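Side-chain contacts in probable transcriptional repressor protein (Mycobacterium tuberculosis, PDB 4FX0), which probably acts as a DNA-binding, redox-responsive transcriptional repressor of the MarR family: residues Asn33-Thr38 / Thr70-Val75; Ala40-Ser45 / Ile95-Lys100. All coordinates share one frame; numbering follows the deposited sequence.

Contact 1 of 2, residues Asn33-Thr38 / Thr70-Val75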
ATOM      1  N   ASN B  33     -11.650  -1.872  -0.412  1.00 47.83           N
ATOM      2  CA  ASN B  33     -11.047  -0.772  -1.158  1.00 53.07           C
ATOM      3  C   ASN B  33     -10.417  -1.243  -2.467  1.00 51.81           C
ATOM      4  O   ASN B  33     -10.559  -0.591  -3.503  1.00 47.53           O
ATOM      5  CB  ASN B  33     -10.031  -0.008  -0.302  1.00 62.99           C
ATOM      6  CG  ASN B  33      -8.792  -0.825   0.013  1.00 65.64           C
ATOM      7  OD1 ASN B  33      -7.804  -0.785  -0.721  1.00 66.21           O
ATOM      8  ND2 ASN B  33      -8.834  -1.565   1.116  1.00 67.09           N
ATOM      9  N   THR B  34      -9.736  -2.384  -2.421  1.00 53.03           N
ATOM     10  CA  THR B  34      -9.129  -2.951  -3.619  1.00 55.88           C
ATOM     11  C   THR B  34     -10.202  -3.397  -4.610  1.00 44.16           C
ATOM     12  O   THR B  34     -10.090  -3.144  -5.809  1.00 47.66           O
ATOM     13  CB  THR B  34      -8.215  -4.143  -3.286  1.00 62.11           C
ATOM     14  OG1 THR B  34      -8.996  -5.212  -2.737  1.00 72.34           O
ATOM     15  CG2 THR B  34      -7.147  -3.731  -2.282  1.00 38.58           C
ATOM     16  N   GLN B  35     -11.238  -4.061  -4.106  1.00 42.96           N
ATOM     17  CA  GLN B  35     -12.352  -4.491  -4.950  1.00 46.06           C
ATOM     18  C   GLN B  35     -13.014  -3.286  -5.607  1.00 55.45           C
ATOM     19  O   GLN B  35     -13.135  -3.221  -6.830  1.00 63.64           O
ATOM     20  CB  GLN B  35     -13.380  -5.279  -4.135  1.00 45.11           C
ATOM     21  CG  GLN B  35     -12.921  -6.668  -3.724  1.00 36.61           C
ATOM     22  CD  GLN B  35     -13.839  -7.302  -2.696  1.00 58.55           C
ATOM     23  OE1 GLN B  35     -14.888  -6.751  -2.360  1.00 68.48           O
ATOM     24  NE2 GLN B  35     -13.446  -8.463  -2.186  1.00 52.05           N
ATOM     25  N   PHE B  36     -13.443  -2.335  -4.784  1.00 54.98           N
ATOM     26  CA  PHE B  36     -13.991  -1.081  -5.282  1.00 48.27           C
ATOM     27  C   PHE B  36     -13.089  -0.510  -6.368  1.00 55.02           C
ATOM     28  O   PHE B  36     -13.559  -0.114  -7.437  1.00 58.36           O
ATOM     29  CB  PHE B  36     -14.142  -0.073  -4.140  1.00 47.26           C
ATOM     30  CG  PHE B  36     -14.336   1.344  -4.601  1.00 48.70           C
ATOM     31  CD1 PHE B  36     -15.598   1.821  -4.916  1.00 58.07           C
ATOM     32  CD2 PHE B  36     -13.254   2.200  -4.718  1.00 50.09           C
ATOM     33  CE1 PHE B  36     -15.776   3.127  -5.341  1.00 60.56           C
ATOM     34  CE2 PHE B  36     -13.426   3.506  -5.142  1.00 52.65           C
ATOM     35  CZ  PHE B  36     -14.688   3.970  -5.454  1.00 47.98           C
ATOM     36  N   SER B  37     -11.789  -0.478  -6.090  1.00 50.36           N
ATOM     37  CA  SER B  37     -10.813   0.050  -7.036  1.00 51.55           C
ATOM     38  C   SER B  37     -10.899  -0.654  -8.385  1.00 47.07           C
ATOM     39  O   SER B  37     -11.078  -0.010  -9.418  1.00 43.88           O
ATOM     40  CB  SER B  37      -9.396  -0.074  -6.473  1.00 35.10           C
ATOM     41  OG  SER B  37      -9.263   0.645  -5.259  1.00 59.66           O
ATOM     42  N   THR B  38     -10.768  -1.978  -8.373  1.00 51.43           N
ATOM     43  CA  THR B  38     -10.788  -2.749  -9.610  1.00 56.47           C
ATOM     44  C   THR B  38     -12.082  -2.503 -10.378  1.00 55.26           C
ATOM     45  O   THR B  38     -12.061  -2.323 -11.596  1.00 61.58           O
ATOM     46  CB  THR B  38     -10.614  -4.262  -9.356  1.00 50.32           C
ATOM     47  OG1 THR B  38     -11.771  -4.778  -8.689  1.00 69.07           O
ATOM     48  CG2 THR B  38      -9.379  -4.525  -8.507  1.00 55.93           C
ATOM     49  N   THR B  70      -5.809 -11.315  -8.632  1.00 63.70           N
ATOM     50  CA  THR B  70      -6.481 -12.515  -9.114  1.00 59.59           C
ATOM     51  C   THR B  70      -7.394 -13.123  -8.053  1.00 61.96           C
ATOM     52  O   THR B  70      -8.554 -13.429  -8.329  1.00 77.24           O
ATOM     53  CB  THR B  70      -5.467 -13.571  -9.584  1.00 73.12           C
ATOM     54  OG1 THR B  70      -4.555 -13.865  -8.519  1.00 77.89           O
ATOM     55  CG2 THR B  70      -4.688 -13.057 -10.786  1.00 70.36           C
ATOM     56  N   ARG B  71      -6.870 -13.297  -6.843  1.00 65.87           N
ATOM     57  CA  ARG B  71      -7.664 -13.855  -5.753  1.00 68.24           C
ATOM     58  C   ARG B  71      -8.908 -13.009  -5.508  1.00 62.30           C
ATOM     59  O   ARG B  71     -10.005 -13.536  -5.320  1.00 68.94           O
ATOM     60  CB  ARG B  71      -6.833 -13.966  -4.470  1.00 62.50           C
ATOM     61  CG  ARG B  71      -7.402 -13.179  -3.296  1.00 71.08           C
ATOM     62  CD  ARG B  71      -6.754 -13.573  -1.978  1.00 81.77           C
ATOM     63  NE  ARG B  71      -5.881 -12.529  -1.449  1.00 93.16           N
ATOM     64  CZ  ARG B  71      -4.555 -12.552  -1.524  1.00107.40           C
ATOM     65  NH1 ARG B  71      -3.939 -13.571  -2.108  1.00103.69           N
ATOM     66  NH2 ARG B  71      -3.843 -11.557  -1.012  1.00 69.11           N
ATOM     67  N   ASN B  72      -8.731 -11.692  -5.517  1.00 55.33           N
ATOM     68  CA  ASN B  72      -9.846 -10.772  -5.337  1.00 68.43           C
ATOM     69  C   ASN B  72     -10.808 -10.823  -6.511  1.00 57.95           C
ATOM     70  O   ASN B  72     -12.022 -10.853  -6.333  1.00 65.98           O
ATOM     71  CB  ASN B  72      -9.341  -9.344  -5.125  1.00 79.51           C
ATOM     72  CG  ASN B  72      -9.073  -9.035  -3.668  1.00 80.57           C
ATOM     73  OD1 ASN B  72      -9.876  -9.364  -2.795  1.00 82.40           O
ATOM     74  ND2 ASN B  72      -7.938  -8.404  -3.395  1.00 83.51           N
ATOM     75  N   LEU B  73     -10.257 -10.838  -7.718  1.00 52.25           N
ATOM     76  CA  LEU B  73     -11.078 -10.937  -8.913  1.00 61.14           C
ATOM     77  C   LEU B  73     -11.935 -12.196  -8.851  1.00 61.66           C
ATOM     78  O   LEU B  73     -13.073 -12.206  -9.321  1.00 70.01           O
ATOM     79  CB  LEU B  73     -10.204 -10.954 -10.164  1.00 70.42           C
ATOM     80  CG  LEU B  73     -10.922 -10.537 -11.447  1.00 61.91           C
ATOM     81  CD1 LEU B  73     -11.497  -9.138 -11.291  1.00 56.60           C
ATOM     82  CD2 LEU B  73      -9.975 -10.604 -12.631  1.00 49.03           C
ATOM     83  N   GLU B  74     -11.384 -13.254  -8.264  1.00 60.17           N
ATOM     84  CA  GLU B  74     -12.112 -14.509  -8.114  1.00 63.93           C
ATOM     85  C   GLU B  74     -13.309 -14.347  -7.184  1.00 64.57           C
ATOM     86  O   GLU B  74     -14.439 -14.667  -7.556  1.00 64.13           O
ATOM     87  CB  GLU B  74     -11.196 -15.619  -7.596  1.00 70.86           C
ATOM     88  CG  GLU B  74     -11.002 -16.771  -8.573  1.00 85.65           C
ATOM     89  CD  GLU B  74     -12.315 -17.310  -9.119  1.00 82.91           C
ATOM     90  OE1 GLU B  74     -12.577 -17.125 -10.327  1.00 65.87           O
ATOM     91  OE2 GLU B  74     -13.083 -17.925  -8.347  1.00 84.83           O
ATOM     92  N   VAL B  75     -13.060 -13.855  -5.975  1.00 65.15           N
ATOM     93  CA  VAL B  75     -14.137 -13.649  -5.013  1.00 74.69           C
ATOM     94  C   VAL B  75     -15.178 -12.695  -5.586  1.00 80.33           C
ATOM     95  O   VAL B  75     -16.359 -12.774  -5.248  1.00 90.25           O
ATOM     96  CB  VAL B  75     -13.617 -13.117  -3.655  1.00 71.18           C
ATOM     97  CG1 VAL B  75     -12.859 -11.816  -3.838  1.00 62.42           C
ATOM     98  CG2 VAL B  75     -14.770 -12.932  -2.676  1.00 72.62           C
TER
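Gln35 and Asn72 stand opposite each other, CA atoms 6.8 Å apart, where helix segments 33-38 and 70-75 pass almost perpendicularly. Their axes approach to 10.3 Å at a signed crossing angle of -80°, and only 173 Å² is buried, both sides summed. Asn72 turns its amide toward helix 33-45 and touches two residues at once. Its ND2 lies 3.4 Å from Thr34 OG1, but the angle is too poor for a hydrogen bond. Its OD1 sits 3.7 Å from Gln35 NE2, again without a bond, and the two amide planes are turned 83° against each other. Gln35 reaches this place because its chain runs out extended beyond CG. Gln35 and Thr34 find their polar partners at Thr32, just before the segment: Gln35 OE1 accepts from Thr32 N, and Thr34 OG1, held between its backbone N and carbonyl carbon (chi1 65°), pairs with Thr32 OG1. Thr38, one turn on from Thr34, bonds through OG1 to Gln35 O at 2.8 Å, in the carbonyl plane and on a lone pair. In the MarR winged-helix fold, helices 55-62 and 66-78 correspond to the helix-turn-helix, the latter probably being the recognition helix. Between these two segments the polar side chains meet by van der Waals contact alone, with no hydrogen bond, while Leu69 and Met76 of the same helix add apolar packing against Thr38.

Contact 2 of 2, residues Ala40-Ser45 / Ile95-Lys100; sequences AVISLS and IELTAK
Ala40 O takes two donors, Ser43 OG and Leu44 N, both arriving from the same face of the carbonyl plane. The hydroxyl is the closer, with Ser43 OG 2.6 Å from Ala40 O; Leu44 N stands at 2.9 Å from the same oxygen. Ser43 OG is set between its own backbone N and carbonyl carbon (chi1 62°), which folds the hydroxyl back onto the helix; CB, next to it, meets segment 95-100. There CB lies 3.6 Å from Leu97 CD1, and the same methyl also borders Ser43 CA, so the leucine tip is laid against the helix backbone itself. Ile42 supplies the rest of the contact with two different branches. Its CG2 meets the branch carbon of Leu97, CG, at 3.8 Å, while its CD1, at the end of an extended chain, reaches Ile95 CG2 at 3.4 Å; the Ile42 and Ile95 side chains cross at about a right angle. Ile42 thus spans both inward-facing positions of the strand, with Ile95 and Leu97 turned toward the helix and the CB of the intervening Glu96 turned away; its carboxylate forms a salt bridge with Arg83. No hydrogen bond joins the segments; the interface is apolar and buries 199 Å² in all. Helix segment 40-45 runs across strand 95-97 at 93°, the axes 8.4 Å apart at their nearest. Strand 93-97 is the central strand of the antiparallel sheet, between 51-53 and 82-86; Ile42 also packs on Val82 and Ile95 on Val84, both of strand 82-86. The C-terminal part of helix 33-45 therefore packs against strands 93-97 and 82-86 of the winged-helix sheet, while Thr98, the N-cap residue, turns the chain into helix 99-119.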
ATOM      1  N   ALA B  40     -14.097   0.182 -10.253  1.00 35.07           N
ATOM      2  CA  ALA B  40     -13.980   1.524 -10.804  1.00 34.94           C
ATOM      3  C   ALA B  40     -13.139   1.508 -12.074  1.00 44.70           C
ATOM      4  O   ALA B  40     -13.531   2.075 -13.094  1.00 53.98           O
ATOM      5  CB  ALA B  40     -13.372   2.464  -9.776  1.00 35.40           C
ATOM      6  N   VAL B  41     -11.988   0.848 -12.006  1.00 52.50           N
ATOM      7  CA  VAL B  41     -11.098   0.723 -13.155  1.00 55.15           C
ATOM      8  C   VAL B  41     -11.824   0.118 -14.349  1.00 52.66           C
ATOM      9  O   VAL B  41     -11.731   0.625 -15.467  1.00 46.37           O
ATOM     10  CB  VAL B  41      -9.875  -0.157 -12.829  1.00 54.62           C
ATOM     11  CG1 VAL B  41      -9.127  -0.523 -14.101  1.00 49.59           C
ATOM     12  CG2 VAL B  41      -8.957   0.546 -11.839  1.00 52.64           C
ATOM     13  N   ILE B  42     -12.544  -0.971 -14.100  1.00 57.21           N
ATOM     14  CA  ILE B  42     -13.278  -1.668 -15.150  1.00 50.78           C
ATOM     15  C   ILE B  42     -14.387  -0.794 -15.728  1.00 42.61           C
ATOM     16  O   ILE B  42     -14.544  -0.700 -16.944  1.00 42.33           O
ATOM     17  CB  ILE B  42     -13.879  -2.990 -14.634  1.00 56.62           C
ATOM     18  CG1 ILE B  42     -12.762  -3.940 -14.195  1.00 59.39           C
ATOM     19  CG2 ILE B  42     -14.738  -3.638 -15.706  1.00 60.22           C
ATOM     20  CD1 ILE B  42     -13.260  -5.232 -13.589  1.00 61.09           C
ATOM     21  N   SER B  43     -15.150  -0.151 -14.850  1.00 36.18           N
ATOM     22  CA  SER B  43     -16.216   0.744 -15.282  1.00 50.17           C
ATOM     23  C   SER B  43     -15.651   1.882 -16.123  1.00 53.40           C
ATOM     24  O   SER B  43     -16.334   2.424 -16.992  1.00 69.50           O
ATOM     25  CB  SER B  43     -16.969   1.306 -14.075  1.00 61.23           C
ATOM     26  OG  SER B  43     -16.110   2.070 -13.246  1.00 71.06           O
ATOM     27  N   LEU B  44     -14.399   2.240 -15.855  1.00 47.66           N
ATOM     28  CA  LEU B  44     -13.726   3.306 -16.587  1.00 56.31           C
ATOM     29  C   LEU B  44     -13.290   2.860 -17.974  1.00 58.88           C
ATOM     30  O   LEU B  44     -13.450   3.592 -18.949  1.00 57.99           O
ATOM     31  CB  LEU B  44     -12.490   3.780 -15.819  1.00 71.81           C
ATOM     32  CG  LEU B  44     -12.676   4.717 -14.627  1.00 76.37           C
ATOM     33  CD1 LEU B  44     -11.361   4.865 -13.880  1.00 85.52           C
ATOM     34  CD2 LEU B  44     -13.194   6.070 -15.086  1.00 63.55           C
ATOM     35  N   SER B  45     -12.735   1.656 -18.055  1.00 60.52           N
ATOM     36  CA  SER B  45     -12.041   1.216 -19.260  1.00 69.94           C
ATOM     37  C   SER B  45     -12.898   0.418 -20.248  1.00 80.68           C
ATOM     38  O   SER B  45     -12.469   0.165 -21.373  1.00 84.17           O
ATOM     39  CB  SER B  45     -10.799   0.410 -18.875  1.00 70.69           C
ATOM     40  OG  SER B  45     -10.043   1.096 -17.891  1.00 70.24           O
ATOM     41  N   ILE B  95     -12.753  -9.191 -19.035  1.00 59.28           N
ATOM     42  CA  ILE B  95     -13.480  -8.887 -17.808  1.00 65.32           C
ATOM     43  C   ILE B  95     -14.620  -7.904 -18.075  1.00 66.94           C
ATOM     44  O   ILE B  95     -14.434  -6.891 -18.751  1.00 57.98           O
ATOM     45  CB  ILE B  95     -12.548  -8.313 -16.718  1.00 67.54           C
ATOM     46  CG1 ILE B  95     -11.339  -9.227 -16.505  1.00 65.56           C
ATOM     47  CG2 ILE B  95     -13.304  -8.123 -15.414  1.00 53.55           C
ATOM     48  CD1 ILE B  95     -10.053  -8.696 -17.103  1.00 68.86           C
ATOM     49  N   GLU B  96     -15.800  -8.212 -17.541  1.00 69.20           N
ATOM     50  CA  GLU B  96     -16.977  -7.370 -17.734  1.00 74.86           C
ATOM     51  C   GLU B  96     -17.686  -7.064 -16.422  1.00 68.26           C
ATOM     52  O   GLU B  96     -17.660  -7.866 -15.487  1.00 59.55           O
ATOM     53  CB  GLU B  96     -17.960  -8.035 -18.701  1.00 84.57           C
ATOM     54  CG  GLU B  96     -17.527  -7.996 -20.154  1.00 99.49           C
ATOM     55  CD  GLU B  96     -18.505  -8.698 -21.074  1.00107.18           C
ATOM     56  OE1 GLU B  96     -19.101  -9.710 -20.647  1.00101.30           O
ATOM     57  OE2 GLU B  96     -18.681  -8.237 -22.222  1.00114.20           O
ATOM     58  N   LEU B  97     -18.322  -5.899 -16.359  1.00 62.30           N
ATOM     59  CA  LEU B  97     -19.142  -5.541 -15.211  1.00 60.20           C
ATOM     60  C   LEU B  97     -20.532  -6.145 -15.340  1.00 59.33           C
ATOM     61  O   LEU B  97     -21.181  -6.019 -16.379  1.00 55.20           O
ATOM     62  CB  LEU B  97     -19.263  -4.023 -15.072  1.00 65.99           C
ATOM     63  CG  LEU B  97     -18.192  -3.293 -14.265  1.00 58.94           C
ATOM     64  CD1 LEU B  97     -18.618  -1.852 -14.038  1.00 56.39           C
ATOM     65  CD2 LEU B  97     -17.957  -3.992 -12.937  1.00 49.38           C
ATOM     66  N   THR B  98     -20.980  -6.806 -14.282  1.00 63.14           N
ATOM     67  CA  THR B  98     -22.349  -7.289 -14.222  1.00 59.29           C
ATOM     68  C   THR B  98     -23.231  -6.186 -13.656  1.00 68.38           C
ATOM     69  O   THR B  98     -22.742  -5.281 -12.975  1.00 62.82           O
ATOM     70  CB  THR B  98     -22.472  -8.536 -13.336  1.00 55.59           C
ATOM     71  OG1 THR B  98     -22.077  -8.212 -11.997  1.00 62.17           O
ATOM     72  CG2 THR B  98     -21.586  -9.651 -13.867  1.00 49.82           C
ATOM     73  N   ALA B  99     -24.524  -6.260 -13.946  1.00 60.01           N
ATOM     74  CA  ALA B  99     -25.484  -5.288 -13.436  1.00 59.94           C
ATOM     75  C   ALA B  99     -25.333  -5.129 -11.928  1.00 51.82           C
ATOM     76  O   ALA B  99     -25.424  -4.022 -11.397  1.00 63.12           O
ATOM     77  CB  ALA B  99     -26.902  -5.711 -13.787  1.00 52.30           C
ATOM     78  N   LYS B 100     -25.096  -6.244 -11.245  1.00 38.31           N
ATOM     79  CA  LYS B 100     -24.894  -6.235  -9.802  1.00 39.77           C
ATOM     80  C   LYS B 100     -23.624  -5.474  -9.441  1.00 47.60           C
ATOM     81  O   LYS B 100     -23.594  -4.721  -8.468  1.00 48.12           O
ATOM     82  CB  LYS B 100     -24.822  -7.665  -9.264  1.00 41.81           C
ATOM     83  CG  LYS B 100     -24.542  -7.756  -7.774  1.00 40.53           C
ATOM     84  CD  LYS B 100     -24.630  -9.192  -7.283  1.00 39.08           C
ATOM     85  CE  LYS B 100     -24.349  -9.278  -5.793  1.00 43.97           C
ATOM     86  NZ  LYS B 100     -24.559 -10.653  -5.266  1.00 56.31           N
TER

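How the contacts relate
Contacts 1 and 2 use successive parts of helix 33-45, and their centres lie 12 Å apart. Along the chain the order is 33-38, 40-45, 70-75, 95-100, so the contacts interlock: the N-terminal part of the shared helix meets helix 66-78, and its C-terminal part meets strand 93-97. One helix thus ties the helix-turn-helix to the sheet that carries the wing, the two elements with which MarR-type proteins generally read DNA. Both contacts also adjoin the second subunit, so helix 33-45 touches both the probable DNA-reading elements and the dimer partner, contact 1 being partly buried and contact 2 buried.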